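Side-chain contact in monosaccharide ABC transporter substrate-binding protein, CUT2 family (Bradyrhizobium sp., PDB 4YHS), which probably delivers a monosaccharide or related solute to its membrane ABC transporter as the soluble binding component: residues Val162-Tyr165 / Thr166-Ala169. Residues are numbered along the deposited sequence; the frame is centred on the assembly and turned at random.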
ATOM      1  N   VAL A 162      -3.415  -2.110  -4.802  1.00 13.92           N
ATOM      2  CA  VAL A 162      -2.229  -2.215  -5.667  1.00 17.13           C
ATOM      3  C   VAL A 162      -1.576  -3.577  -5.506  1.00 18.74           C
ATOM      4  O   VAL A 162      -2.001  -4.372  -4.652  1.00 20.03           O
ATOM      5  CB  VAL A 162      -1.191  -1.109  -5.354  1.00 15.35           C
ATOM      6  CG1 VAL A 162      -1.876   0.256  -5.350  1.00 13.86           C
ATOM      7  CG2 VAL A 162      -0.482  -1.363  -4.010  1.00 15.11           C
ATOM      8  N   SER A 163      -0.573  -3.848  -6.351  1.00 16.21           N
ATOM      9  CA  SER A 163       0.239  -5.078  -6.277  1.00 16.86           C
ATOM     10  C   SER A 163       1.614  -4.837  -5.693  1.00 16.28           C
ATOM     11  O   SER A 163       2.278  -3.867  -6.085  1.00 16.25           O
ATOM     12  CB  SER A 163       0.411  -5.678  -7.683  1.00 22.16           C
ATOM     13  OG  SER A 163       1.296  -6.794  -7.664  1.00 22.40           O
ATOM     14  N   PHE A 164       2.049  -5.718  -4.773  1.00 16.91           N
ATOM     15  CA  PHE A 164       3.394  -5.622  -4.209  1.00 16.19           C
ATOM     16  C   PHE A 164       4.437  -6.012  -5.264  1.00 14.12           C
ATOM     17  O   PHE A 164       5.591  -5.662  -5.112  1.00 14.72           O
ATOM     18  CB  PHE A 164       3.535  -6.471  -2.942  1.00 15.12           C
ATOM     19  CG  PHE A 164       3.430  -5.657  -1.666  1.00 13.34           C
ATOM     20  CD1 PHE A 164       4.477  -4.864  -1.254  1.00 21.29           C
ATOM     21  CD2 PHE A 164       2.267  -5.687  -0.910  1.00 25.57           C
ATOM     22  CE1 PHE A 164       4.378  -4.101  -0.100  1.00 27.78           C
ATOM     23  CE2 PHE A 164       2.173  -4.940   0.248  1.00 27.87           C
ATOM     24  CZ  PHE A 164       3.220  -4.150   0.649  1.00 27.92           C
ATOM     25  N   TYR A 165       4.021  -6.688  -6.347  1.00 13.31           N
ATOM     26  CA  TYR A 165       4.956  -6.922  -7.450  1.00 16.42           C
ATOM     27  C   TYR A 165       5.411  -5.564  -7.984  1.00 13.69           C
ATOM     28  O   TYR A 165       6.608  -5.297  -8.176  1.00 16.09           O
ATOM     29  CB  TYR A 165       4.320  -7.736  -8.581  1.00 17.26           C
ATOM     30  CG  TYR A 165       5.250  -7.940  -9.759  1.00 20.39           C
ATOM     31  CD1 TYR A 165       5.336  -7.004 -10.775  1.00 18.55           C
ATOM     32  CD2 TYR A 165       6.052  -9.067  -9.850  1.00 18.95           C
ATOM     33  CE1 TYR A 165       6.187  -7.179 -11.841  1.00 23.56           C
ATOM     34  CE2 TYR A 165       6.923  -9.235 -10.907  1.00 22.13           C
ATOM     35  CZ  TYR A 165       6.968  -8.297 -11.903  1.00 22.44           C
ATOM     36  OH  TYR A 165       7.808  -8.474 -12.964  1.00 23.55           O
ATOM     37  N   THR A 166       4.435  -4.682  -8.188  1.00 16.36           N
ATOM     38  CA  THR A 166       4.703  -3.349  -8.735  1.00 18.94           C
ATOM     39  C   THR A 166       5.491  -2.478  -7.761  1.00 16.92           C
ATOM     40  O   THR A 166       6.353  -1.694  -8.178  1.00 17.31           O
ATOM     41  CB  THR A 166       3.378  -2.620  -9.109  1.00 26.03           C
ATOM     42  OG1 THR A 166       2.564  -3.502  -9.876  1.00 32.98           O
ATOM     43  CG2 THR A 166       3.652  -1.320  -9.900  1.00 26.35           C
HETATM   44  N   MSE A 167       5.197  -2.567  -6.464  1.00 13.03           N
HETATM   45  CA  MSE A 167       6.039  -1.887  -5.484  1.00 16.23           C
HETATM   46  C   MSE A 167       7.514  -2.295  -5.575  1.00 14.75           C
HETATM   47  O   MSE A 167       8.412  -1.433  -5.524  1.00 13.47           O
HETATM   48  CB  MSE A 167       5.542  -2.146  -4.066  1.00 13.24           C
HETATM   49  CG  MSE A 167       4.115  -1.691  -3.815  1.00 16.46           C
HETATM   50 SE   MSE A 167       3.993   0.258  -3.706  1.00 23.96          SE
HETATM   51  CE  MSE A 167       4.426   0.399  -1.789  1.00 16.76           C
ATOM     52  N   GLY A 168       7.787  -3.604  -5.646  1.00 15.61           N
ATOM     53  CA  GLY A 168       9.159  -4.059  -5.802  1.00 17.38           C
ATOM     54  C   GLY A 168       9.778  -3.613  -7.127  1.00 19.37           C
ATOM     55  O   GLY A 168      10.928  -3.170  -7.199  1.00 16.27           O
ATOM     56  N   ALA A 169       8.998  -3.731  -8.198  1.00 16.42           N
ATOM     57  CA  ALA A 169       9.451  -3.385  -9.533  1.00 15.77           C
ATOM     58  C   ALA A 169       9.841  -1.913  -9.655  1.00 18.99           C
ATOM     59  O   ALA A 169      10.870  -1.590 -10.227  1.00 17.77           O
ATOM     60  CB  ALA A 169       8.383  -3.718 -10.550  1.00 17.19           C
TER
HETATM   61  O   HOH W   1      -0.120  -2.289  -8.712  1.00 16.20           O
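Thr166 OG1 comes alongside Ser163 CB at 3.8 Å, at the start of helix 164-178. A water joins the two residues, accepting from Ser163 N at 2.9 Å and lying 3.2 Å from Thr166 OG1. Ser163 is the N-cap: its OG, turned anti to the backbone N (chi1 174°), takes the amide hydrogen of Tyr165 N at 3.0 Å over a bent path of 139°. Its carbonyl oxygen opens the helical ladder, accepting Met167 N at 3.2 Å and, weakly, Thr166 N; on the next rung Phe164 O accepts Gly168 N.

This helix start follows the crossover from strand 158-160 into the second lobe of the two-lobed periplasmic binding protein fold. The side chain of Phe164 comes within about 3 Å of a bound bis-tris molecule, probably from the crystallisation liquor, which is consistent with a place at the interlobe ligand cleft, and its ring meets that of Trp199. The Met167 chain, bent at both chi2 and chi3, crosses Phe164 obliquely, its CB 4.1 Å from Phe164 CD1; the selenomethionine also packs on Ile327 and Tyr277. Tyr165 extends along another side of the helix, bringing CE1 to 4.3 Å from Ala169 CB, while its hydroxyl hydrogen-bonds to Asp209.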